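Local coordinates for protein argonaute (Aquifex aeolicus, PDB 1YVU) that cleaves target RNA as a metal-dependent endonuclease, using short single-stranded DNA as its guide, at residues 627-632 with 657-662; 313-318 with 614-619; 604-609 with 638-643; 598-603 with 673-678. All blocks are in the same frame, centred on the assembly; numbering follows the deposited sequence.

Contact 1: residues 627-632 with 657-662; sequences LATYNQ and SQILSL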
# COMPACT_ATOMS: atom_id res chain seq x y z
N LEU A 627 4.94 -11.31 -7.73
CA LEU A 627 5.32 -12.43 -6.90
C LEU A 627 4.36 -12.81 -5.79
O LEU A 627 3.89 -11.95 -5.03
CB LEU A 627 6.69 -12.09 -6.28
CG LEU A 627 7.44 -13.13 -5.48
CD1 LEU A 627 7.77 -14.28 -6.42
CD2 LEU A 627 8.70 -12.55 -4.81
N ALA A 628 4.20 -14.12 -5.60
CA ALA A 628 3.38 -14.63 -4.52
C ALA A 628 4.32 -14.89 -3.33
O ALA A 628 5.15 -15.82 -3.38
CB ALA A 628 2.72 -15.87 -4.95
N THR A 629 4.19 -14.06 -2.29
CA THR A 629 5.01 -14.14 -1.09
C THR A 629 4.54 -15.02 0.04
O THR A 629 5.28 -15.22 1.02
CB THR A 629 5.17 -12.79 -0.48
OG1 THR A 629 3.92 -12.08 -0.55
CG2 THR A 629 6.27 -12.04 -1.17
N TYR A 630 3.29 -15.47 -0.03
CA TYR A 630 2.67 -16.31 1.00
C TYR A 630 1.58 -17.19 0.37
O TYR A 630 0.99 -16.82 -0.64
CB TYR A 630 2.09 -15.44 2.15
CG TYR A 630 0.86 -14.58 1.83
CD1 TYR A 630 -0.37 -14.84 2.47
CD2 TYR A 630 0.93 -13.49 0.94
CE1 TYR A 630 -1.51 -14.02 2.25
CE2 TYR A 630 -0.21 -12.66 0.71
CZ TYR A 630 -1.42 -12.93 1.37
OH TYR A 630 -2.53 -12.10 1.21
N ASN A 631 1.30 -18.33 1.02
CA ASN A 631 0.29 -19.31 0.58
C ASN A 631 -1.14 -18.81 0.85
O ASN A 631 -1.36 -18.06 1.81
CB ASN A 631 0.51 -20.63 1.31
CG ASN A 631 1.96 -21.08 1.33
OD1 ASN A 631 2.54 -21.36 0.29
ND2 ASN A 631 2.54 -21.18 2.52
N GLN A 632 -2.10 -19.23 0.03
CA GLN A 632 -3.52 -18.83 0.19
C GLN A 632 -4.13 -19.50 1.41
O GLN A 632 -4.39 -20.71 1.38
CB GLN A 632 -4.37 -19.22 -1.03
CG GLN A 632 -4.04 -18.57 -2.35
CD GLN A 632 -5.05 -18.92 -3.45
OE1 GLN A 632 -5.12 -20.07 -3.90
NE2 GLN A 632 -5.83 -17.94 -3.88
N SER A 657 14.02 -14.44 -4.44
CA SER A 657 14.25 -15.58 -3.55
C SER A 657 14.65 -15.09 -2.14
O SER A 657 14.21 -15.64 -1.13
CB SER A 657 15.33 -16.50 -4.14
OG SER A 657 15.99 -17.29 -3.16
N GLN A 658 15.44 -14.02 -2.10
CA GLN A 658 15.90 -13.43 -0.83
C GLN A 658 14.74 -12.74 -0.10
O GLN A 658 14.74 -12.64 1.10
CB GLN A 658 16.97 -12.39 -1.11
CG GLN A 658 18.09 -12.87 -1.98
CD GLN A 658 19.08 -11.80 -2.35
OE1 GLN A 658 18.74 -10.63 -2.56
NE2 GLN A 658 20.35 -12.20 -2.44
N ILE A 659 13.77 -12.25 -0.86
CA ILE A 659 12.59 -11.58 -0.33
C ILE A 659 11.75 -12.63 0.34
O ILE A 659 11.34 -12.47 1.49
CB ILE A 659 11.84 -10.90 -1.47
CG1 ILE A 659 12.29 -9.46 -1.53
CG2 ILE A 659 10.28 -11.06 -1.40
CD1 ILE A 659 11.98 -8.84 -2.79
N LEU A 660 11.57 -13.74 -0.39
CA LEU A 660 10.81 -14.91 0.03
C LEU A 660 11.41 -15.55 1.25
O LEU A 660 10.67 -15.95 2.15
CB LEU A 660 10.79 -15.93 -1.08
CG LEU A 660 9.79 -15.72 -2.17
CD1 LEU A 660 10.02 -16.71 -3.27
CD2 LEU A 660 8.43 -15.91 -1.57
N SER A 661 12.74 -15.57 1.33
CA SER A 661 13.41 -16.15 2.49
C SER A 661 13.25 -15.26 3.71
O SER A 661 12.99 -15.76 4.79
CB SER A 661 14.88 -16.40 2.20
OG SER A 661 15.02 -17.44 1.23
N LEU A 662 13.26 -13.95 3.50
CA LEU A 662 13.14 -12.96 4.57
C LEU A 662 11.75 -12.83 5.14
O LEU A 662 11.59 -12.14 6.13
CB LEU A 662 13.60 -11.57 4.10
CG LEU A 662 15.10 -11.32 3.90
CD1 LEU A 662 15.34 -10.00 3.23
CD2 LEU A 662 15.87 -11.39 5.20
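Leu627 and Ile659 meet methyl to methyl, CD2 of Leu627 lying 4.0 Å from CG2 of Ile659. The leucine holds CG anti to its backbone N (chi1 -173°), and of its two branches CD2 makes the approach. That same methyl is also 4.3 Å from CG of Leu660, so it rests against two successive residues of the helix. Ile659 in turn uses CG2 twice, the second partner being CG2 of Thr629 at 4.1 Å, and the two side chains cross obliquely. Thr629 divides its branches by chemistry: its methyl faces the isoleucine, while OG1, set between the backbone N and the carbonyl carbon (chi1 40°), is hydrogen-bonded to the carbonyl O of Lys674. In the RNase H fold of the PIWI domain this is where the end of strand 624-627 and the loop after it, both part of the PIWI box, pack on helix 652-661. Leu660 reaches the backbone of that loop with its CD2 methyl, which is 3.7 Å from Ala628 O and 3.9 Å from Thr629 CA. No hydrogen bond links the two segments; with carbons meeting at these distances the contact is van der Waals packing, the closest CA atoms, of Thr629 and Leu660, being 6.0 Å apart. Beyond it, Ile659 also touches Val643 of strand 641-645 and His569 of strand 565-570.

Contact 2: residues 313-318 with 614-619; sequences KGKLNF and KGYFYK
Lys313 lies over the ring of Phe617, and its side chain can be followed outward from there. CB sits over one ring face, 4.2 Å from the centroid of Phe617 and 19° off the normal, a CH-pi contact shifted toward the rim. CD reaches CB of Lys619 at 4.0 Å, and a bend at chi3 (63°) brings CE to 4.1 Å from Phe617 CE1. NZ ends 3.9 Å from CD of Lys619 and is in a salt bridge with Glu149, which would probably offset the like charge of Lys619. Leu316 CD1 meets Phe617 CE2 at 4.0 Å, the two side chains crossing at about a right angle. An alanine in place of Phe617 would probably leave Lys313 CB and Leu316 CD1 without the ring they pack on and open a gap between them. Backbone bonds tie the segments as well: Lys313 N to Phe617 O (2.7 Å) and Leu316 N to Gly615 O (3.0 Å), around the antiparallel, non-hydrogen-bonded pair Lys315 and Tyr616. Linker L2 is thus joined to the PIWI box, with Phe617 resting on Val625 and Leu627 of strand 624-627 while Leu316 and Phe318 lie against helix 652-661.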
# COMPACT_ATOMS: atom_id res chain seq x y z
N LYS A 313 4.89 -18.04 -14.67
CA LYS A 313 6.01 -18.84 -15.15
C LYS A 313 6.27 -20.09 -14.31
O LYS A 313 6.37 -21.18 -14.87
CB LYS A 313 7.26 -17.99 -15.27
CG LYS A 313 7.18 -16.97 -16.40
CD LYS A 313 8.42 -16.06 -16.46
CE LYS A 313 9.72 -16.80 -16.75
NZ LYS A 313 10.89 -15.87 -16.69
N GLY A 314 6.31 -19.95 -12.98
CA GLY A 314 6.53 -21.10 -12.12
C GLY A 314 6.75 -20.83 -10.64
O GLY A 314 6.37 -19.78 -10.13
N LYS A 315 7.30 -21.80 -9.93
CA LYS A 315 7.59 -21.61 -8.52
C LYS A 315 9.09 -21.34 -8.42
O LYS A 315 9.90 -21.97 -9.10
CB LYS A 315 7.19 -22.81 -7.66
CG LYS A 315 7.19 -22.43 -6.19
CD LYS A 315 7.20 -23.59 -5.23
CE LYS A 315 7.70 -23.08 -3.86
NZ LYS A 315 7.48 -24.00 -2.70
N LEU A 316 9.43 -20.33 -7.64
CA LEU A 316 10.80 -19.94 -7.41
C LEU A 316 11.18 -20.51 -6.06
O LEU A 316 10.59 -20.17 -5.04
CB LEU A 316 10.91 -18.42 -7.40
CG LEU A 316 12.22 -17.74 -7.78
CD1 LEU A 316 12.61 -18.02 -9.23
CD2 LEU A 316 12.04 -16.29 -7.60
N ASN A 317 12.10 -21.47 -6.04
CA ASN A 317 12.53 -22.03 -4.77
C ASN A 317 13.43 -21.01 -4.11
O ASN A 317 14.04 -20.15 -4.76
CB ASN A 317 13.24 -23.38 -4.93
CG ASN A 317 12.26 -24.51 -5.25
OD1 ASN A 317 11.46 -24.92 -4.41
ND2 ASN A 317 12.32 -25.01 -6.49
N PHE A 318 13.35 -21.02 -2.80
CA PHE A 318 14.13 -20.11 -2.00
C PHE A 318 14.70 -20.91 -0.85
O PHE A 318 14.22 -22.01 -0.57
CB PHE A 318 13.23 -18.96 -1.53
CG PHE A 318 11.98 -19.40 -0.79
CD1 PHE A 318 11.98 -19.49 0.62
CD2 PHE A 318 10.81 -19.71 -1.48
CE1 PHE A 318 10.81 -19.87 1.33
CE2 PHE A 318 9.64 -20.09 -0.78
CZ PHE A 318 9.65 -20.17 0.63
N LYS A 614 3.01 -19.75 -2.65
CA LYS A 614 4.24 -19.03 -2.26
C LYS A 614 5.39 -19.41 -3.18
O LYS A 614 5.77 -20.59 -3.23
CB LYS A 614 4.63 -19.30 -0.81
CG LYS A 614 5.90 -18.59 -0.38
CD LYS A 614 6.15 -18.66 1.09
CE LYS A 614 7.30 -17.73 1.47
NZ LYS A 614 7.64 -17.66 2.92
N GLY A 615 5.86 -18.40 -3.92
CA GLY A 615 6.97 -18.52 -4.86
C GLY A 615 6.54 -18.33 -6.32
O GLY A 615 7.36 -18.21 -7.23
N TYR A 616 5.22 -18.28 -6.52
CA TYR A 616 4.67 -18.10 -7.85
C TYR A 616 4.98 -16.74 -8.45
O TYR A 616 4.90 -15.73 -7.75
CB TYR A 616 3.18 -18.34 -7.82
CG TYR A 616 2.82 -19.80 -7.89
CD1 TYR A 616 3.58 -20.79 -7.20
CD2 TYR A 616 1.72 -20.20 -8.64
CE1 TYR A 616 3.23 -22.17 -7.26
CE2 TYR A 616 1.34 -21.57 -8.72
CZ TYR A 616 2.10 -22.55 -8.04
OH TYR A 616 1.69 -23.87 -8.19
N PHE A 617 5.29 -16.74 -9.75
CA PHE A 617 5.66 -15.52 -10.46
C PHE A 617 5.34 -15.31 -11.94
O PHE A 617 5.28 -16.26 -12.72
CB PHE A 617 7.15 -15.23 -10.24
CG PHE A 617 8.11 -16.17 -10.99
CD1 PHE A 617 8.92 -15.66 -12.02
CD2 PHE A 617 8.26 -17.52 -10.60
CE1 PHE A 617 9.88 -16.47 -12.67
CE2 PHE A 617 9.22 -18.35 -11.24
CZ PHE A 617 10.03 -17.82 -12.28
N TYR A 618 5.19 -14.05 -12.31
CA TYR A 618 4.98 -13.65 -13.71
C TYR A 618 6.05 -12.58 -13.82
O TYR A 618 6.17 -11.74 -12.94
CB TYR A 618 3.58 -13.04 -13.99
CG TYR A 618 3.34 -12.78 -15.48
CD1 TYR A 618 2.82 -13.80 -16.31
CD2 TYR A 618 3.82 -11.61 -16.10
CE1 TYR A 618 2.79 -13.67 -17.72
CE2 TYR A 618 3.81 -11.47 -17.53
CZ TYR A 618 3.29 -12.50 -18.33
OH TYR A 618 3.29 -12.38 -19.70
N LYS A 619 6.82 -12.61 -14.90
CA LYS A 619 7.89 -11.62 -15.08
C LYS A 619 7.56 -10.57 -16.15
O LYS A 619 7.01 -10.88 -17.21
CB LYS A 619 9.22 -12.33 -15.33
CG LYS A 619 10.47 -11.46 -15.21
CD LYS A 619 11.75 -12.28 -15.37
CE LYS A 619 12.97 -11.38 -15.32
NZ LYS A 619 13.91 -11.44 -16.51

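Contact 3: residues 604-609 with 638-643; sequences PRFFSN and HQPIKV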
# COMPACT_ATOMS: atom_id res chain seq x y z
N PRO A 604 -1.44 -7.37 -10.06
CA PRO A 604 -2.22 -8.40 -10.74
C PRO A 604 -2.29 -9.61 -9.82
O PRO A 604 -1.27 -10.04 -9.28
CB PRO A 604 -1.39 -8.70 -11.97
CG PRO A 604 -0.76 -7.40 -12.27
CD PRO A 604 -0.31 -6.96 -10.92
N ARG A 605 -3.51 -10.10 -9.59
CA ARG A 605 -3.75 -11.23 -8.72
C ARG A 605 -3.46 -12.58 -9.37
O ARG A 605 -3.12 -12.62 -10.55
CB ARG A 605 -5.17 -11.15 -8.14
CG ARG A 605 -5.38 -9.98 -7.13
CD ARG A 605 -6.55 -10.24 -6.15
NE ARG A 605 -7.35 -9.05 -5.88
CZ ARG A 605 -8.29 -8.56 -6.69
NH1 ARG A 605 -8.56 -9.18 -7.84
NH2 ARG A 605 -8.93 -7.43 -6.40
N PHE A 606 -3.41 -13.63 -8.54
CA PHE A 606 -3.18 -15.01 -8.99
C PHE A 606 -4.46 -15.80 -8.71
O PHE A 606 -4.98 -15.78 -7.57
CB PHE A 606 -2.06 -15.70 -8.23
CG PHE A 606 -0.67 -15.25 -8.63
CD1 PHE A 606 0.11 -14.51 -7.74
CD2 PHE A 606 -0.08 -15.65 -9.85
CE1 PHE A 606 1.45 -14.17 -8.04
CE2 PHE A 606 1.28 -15.30 -10.15
CZ PHE A 606 2.03 -14.57 -9.25
N PHE A 607 -4.97 -16.47 -9.74
CA PHE A 607 -6.18 -17.26 -9.63
C PHE A 607 -5.80 -18.69 -9.96
O PHE A 607 -5.25 -18.95 -11.03
CB PHE A 607 -7.26 -16.76 -10.60
CG PHE A 607 -7.52 -15.27 -10.55
CD1 PHE A 607 -7.01 -14.42 -11.55
CD2 PHE A 607 -8.26 -14.70 -9.49
CE1 PHE A 607 -7.25 -13.00 -11.50
CE2 PHE A 607 -8.50 -13.29 -9.42
CZ PHE A 607 -8.00 -12.44 -10.42
N SER A 608 -6.00 -19.58 -8.99
CA SER A 608 -5.73 -21.01 -9.09
C SER A 608 -6.18 -21.67 -7.80
O SER A 608 -6.33 -21.00 -6.77
CB SER A 608 -4.26 -21.30 -9.31
OG SER A 608 -3.50 -20.53 -8.42
N ASN A 609 -6.31 -22.99 -7.86
CA ASN A 609 -6.77 -23.82 -6.76
C ASN A 609 -5.67 -24.53 -5.98
O ASN A 609 -5.92 -25.27 -5.02
CB ASN A 609 -7.79 -24.82 -7.31
CG ASN A 609 -8.92 -24.12 -8.05
OD1 ASN A 609 -9.82 -23.54 -7.43
ND2 ASN A 609 -8.85 -24.12 -9.38
N HIS A 638 -5.67 -12.87 -1.18
CA HIS A 638 -4.37 -13.02 -1.80
C HIS A 638 -3.91 -11.84 -2.61
O HIS A 638 -4.35 -11.62 -3.74
CB HIS A 638 -4.13 -14.32 -2.55
CG HIS A 638 -2.67 -14.62 -2.68
ND1 HIS A 638 -1.94 -14.27 -3.80
CD2 HIS A 638 -1.77 -15.04 -1.76
CE1 HIS A 638 -0.66 -14.45 -3.56
NE2 HIS A 638 -0.53 -14.92 -2.33
N GLN A 639 -2.95 -11.15 -2.01
CA GLN A 639 -2.35 -9.97 -2.56
C GLN A 639 -0.89 -10.25 -2.96
O GLN A 639 -0.02 -10.40 -2.08
CB GLN A 639 -2.38 -8.84 -1.52
CG GLN A 639 -3.62 -8.75 -0.64
CD GLN A 639 -4.27 -7.39 -0.72
OE1 GLN A 639 -4.70 -6.97 -1.80
NE2 GLN A 639 -4.35 -6.69 0.41
N PRO A 640 -0.60 -10.36 -4.27
CA PRO A 640 0.77 -10.62 -4.71
C PRO A 640 1.51 -9.29 -4.71
O PRO A 640 0.90 -8.25 -4.98
CB PRO A 640 0.59 -11.10 -6.15
CG PRO A 640 -0.82 -11.48 -6.24
CD PRO A 640 -1.51 -10.46 -5.43
N ILE A 641 2.80 -9.30 -4.40
CA ILE A 641 3.56 -8.05 -4.43
C ILE A 641 4.29 -7.87 -5.78
O ILE A 641 4.45 -8.83 -6.55
CB ILE A 641 4.56 -7.91 -3.24
CG1 ILE A 641 5.79 -8.80 -3.44
CG2 ILE A 641 3.83 -8.22 -1.91
CD1 ILE A 641 6.95 -8.45 -2.56
N LYS A 642 4.64 -6.64 -6.10
CA LYS A 642 5.37 -6.36 -7.33
C LYS A 642 6.69 -5.82 -6.88
O LYS A 642 6.76 -4.83 -6.15
CB LYS A 642 4.63 -5.37 -8.23
CG LYS A 642 5.42 -4.84 -9.42
CD LYS A 642 4.59 -3.94 -10.32
CE LYS A 642 5.46 -2.84 -10.90
NZ LYS A 642 4.83 -2.19 -12.09
N VAL A 643 7.74 -6.57 -7.23
CA VAL A 643 9.14 -6.26 -6.91
C VAL A 643 9.74 -5.66 -8.17
O VAL A 643 9.59 -6.24 -9.23
CB VAL A 643 9.94 -7.54 -6.56
CG1 VAL A 643 11.41 -7.20 -6.32
CG2 VAL A 643 9.34 -8.26 -5.37
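Phe606 and Pro640 run alongside each other with opposite headings, ring atom CD1 of Phe606 lying 3.5 Å from CG of Pro640. CB of the proline continues the contact at 3.7 Å from Phe606 CE1, and its CG also approaches the carbonyl O of Pro604 (3.4 Å). Beside them the aliphatic part of Arg605 passes the backbone of the other segment, CD lying 3.5 Å from His638 O without a hydrogen bond. An alanine at Phe606 would probably leave CB and CG of Pro640 without their aromatic neighbour and open a gap beside the proline. The contact lies within the RNase H fold of the PIWI domain, where strand 641-645 runs between strands 624-627 and 592-599 and the short, weakly bonded strand 606-607 pairs with the N-terminal strand 6-7 through Phe607 and Leu6. Farther out, NH1 of Arg605 forms a salt bridge with Asp158 of strand 153-165. The imidazole of His638, poorly ordered in this model, is hydrogen-bonded through NE2 to the carbonyl O of Tyr630. The carbonyl O of Pro640 accepts a hydrogen bond from Asn603 ND2, which anchors the backbone at the proline.

Contact 4: residues 598-603 with 673-678; sequences IIKRNN and IKLPAT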
# COMPACT_ATOMS: atom_id res chain seq x y z
N ILE A 598 9.09 -2.17 -3.43
CA ILE A 598 8.18 -3.28 -3.06
C ILE A 598 6.76 -2.75 -3.03
O ILE A 598 6.34 -2.12 -2.07
CB ILE A 598 8.60 -4.03 -1.75
CG1 ILE A 598 9.87 -4.85 -2.01
CG2 ILE A 598 7.48 -5.00 -1.29
CD1 ILE A 598 10.43 -5.50 -0.80
N ILE A 599 6.03 -3.01 -4.11
CA ILE A 599 4.66 -2.54 -4.28
C ILE A 599 3.65 -3.60 -3.85
O ILE A 599 3.50 -4.62 -4.53
CB ILE A 599 4.40 -2.09 -5.77
CG1 ILE A 599 5.13 -0.78 -6.07
CG2 ILE A 599 2.90 -1.85 -6.05
CD1 ILE A 599 6.55 -0.92 -6.42
N LYS A 600 2.93 -3.30 -2.76
CA LYS A 600 1.93 -4.21 -2.21
C LYS A 600 0.51 -3.97 -2.68
O LYS A 600 -0.29 -4.92 -2.76
CB LYS A 600 1.99 -4.25 -0.68
CG LYS A 600 2.16 -2.94 0.04
CD LYS A 600 3.61 -2.62 0.30
CE LYS A 600 3.72 -1.19 0.82
NZ LYS A 600 3.07 -0.98 2.16
N ARG A 601 0.22 -2.72 -3.05
CA ARG A 601 -1.10 -2.31 -3.51
C ARG A 601 -1.34 -2.31 -5.05
O ARG A 601 -0.46 -1.97 -5.82
CB ARG A 601 -1.42 -0.92 -2.93
CG ARG A 601 -2.36 -0.90 -1.71
CD ARG A 601 -2.33 0.45 -0.97
NE ARG A 601 -1.11 0.60 -0.16
CZ ARG A 601 -0.81 1.63 0.63
NH1 ARG A 601 -1.64 2.66 0.75
NH2 ARG A 601 0.32 1.62 1.33
N ASN A 602 -2.55 -2.73 -5.44
CA ASN A 602 -3.08 -2.78 -6.82
C ASN A 602 -2.35 -3.59 -7.91
O ASN A 602 -2.34 -3.25 -9.11
CB ASN A 602 -3.42 -1.36 -7.31
CG ASN A 602 -4.21 -0.56 -6.27
OD1 ASN A 602 -5.09 -1.09 -5.60
ND2 ASN A 602 -3.86 0.71 -6.13
N ASN A 603 -1.85 -4.74 -7.48
CA ASN A 603 -1.09 -5.65 -8.33
C ASN A 603 -1.97 -6.70 -9.01
O ASN A 603 -3.15 -6.84 -8.67
CB ASN A 603 -0.04 -6.33 -7.45
CG ASN A 603 0.97 -5.36 -6.91
OD1 ASN A 603 1.48 -4.48 -7.63
ND2 ASN A 603 1.26 -5.50 -5.63
N ILE A 673 2.65 -13.87 6.70
CA ILE A 673 3.12 -12.50 6.57
C ILE A 673 3.56 -12.32 5.13
O ILE A 673 4.43 -13.03 4.63
CB ILE A 673 4.20 -12.19 7.61
CG1 ILE A 673 3.52 -12.12 8.99
CG2 ILE A 673 4.96 -10.91 7.23
CD1 ILE A 673 4.33 -11.62 10.13
N LYS A 674 2.87 -11.41 4.47
CA LYS A 674 3.01 -11.04 3.08
C LYS A 674 4.33 -10.38 2.75
O LYS A 674 4.89 -10.61 1.69
CB LYS A 674 1.87 -10.08 2.76
CG LYS A 674 1.80 -9.47 1.38
CD LYS A 674 0.52 -8.69 1.34
CE LYS A 674 0.54 -7.63 0.29
NZ LYS A 674 -0.56 -6.61 0.51
N LEU A 675 4.81 -9.57 3.69
CA LEU A 675 6.02 -8.79 3.46
C LEU A 675 7.36 -9.30 4.05
O LEU A 675 7.36 -9.96 5.10
CB LEU A 675 5.76 -7.34 3.89
CG LEU A 675 4.78 -6.46 3.10
CD1 LEU A 675 4.80 -5.04 3.64
CD2 LEU A 675 5.15 -6.44 1.62
N PRO A 676 8.50 -9.04 3.35
CA PRO A 676 9.83 -9.46 3.82
C PRO A 676 10.07 -8.69 5.10
O PRO A 676 9.60 -7.56 5.22
CB PRO A 676 10.77 -8.88 2.77
CG PRO A 676 9.96 -8.82 1.60
CD PRO A 676 8.63 -8.43 2.01
N ALA A 677 10.82 -9.27 6.03
CA ALA A 677 11.10 -8.61 7.30
C ALA A 677 11.67 -7.20 7.18
O ALA A 677 11.40 -6.34 8.03
CB ALA A 677 11.99 -9.46 8.18
N THR A 678 12.35 -6.96 6.06
CA THR A 678 12.95 -5.65 5.76
C THR A 678 11.94 -4.49 5.60
O THR A 678 12.27 -3.31 5.84
CB THR A 678 13.88 -5.73 4.52
OG1 THR A 678 13.19 -6.37 3.44
CG2 THR A 678 15.09 -6.53 4.85
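Lys600 and Lys674 come together through contrasting torsions. Lys674 has CG anti to its backbone N (chi1 177°) and stays extended beyond it, whereas Lys600 places CG between the backbone N and the carbonyl carbon (chi1 43°) and bends again at chi2 and chi4. The extended chain of Lys674 brings its end to the base of Lys600, while the bends of Lys600 carry its own tip elsewhere: NZ of Lys674 is 3.7 Å from CB of Lys600, and CE of Lys674 is 3.8 Å from the same CB. The two ammonium groups are kept apart, NZ of Lys600 being 6.9 Å from NZ of Lys674. The rest of the contact is apolar. Ile598 and Leu675 lie side by side, pointing opposite ways, CG2 of the isoleucine 4.0 Å from CD2 of the leucine. The other branch of Ile598 meets the proline ring tip to tip, CD1 4.1 Å from CG of Pro676. No hydrogen bond crosses between the segments, but the turn after strand 592-599 is tied within itself by Asn603 ND2 to Ile599 O (2.6 Å, 149° at the hydrogen), the donor lying above the carbonyl plane. The tip of Lys600 turns away from Lys674 toward Asp571, with which NZ forms a long, weak ion pair. At nearest atoms the side chain of Lys600 is also about 4 Å from that of Asp683 and about 7 Å from the calcium ion, which Asp502 and Asp683 hold. The contact therefore borders the carboxylate metal site of an RNase H fold, whose three aspartates are the probable catalytic residues.

In the fold
Contacts 1 and 3 are buried, whereas contacts 2 and 4 are only partly so and bring lysines into play. Contact 2 differs most in chemistry, since it alone has backbone hydrogen bonds between its segments; it joins linker L2 to the PIWI domain, while the other three lie inside that domain. Shared elements connect them: backbone bonds run from Ala628 in contact 1 to Gly615 and Tyr616 in contact 2, and strand 641-645 of contact 3 neighbours strand 592-599 of contact 4, with Lys642 N bonded to Ile599 O. Contact 1 meets contact 4 through Ile659 and Pro676. Contact 4 lies nearest the metal site, and contacts 2 and 3 lie away from it.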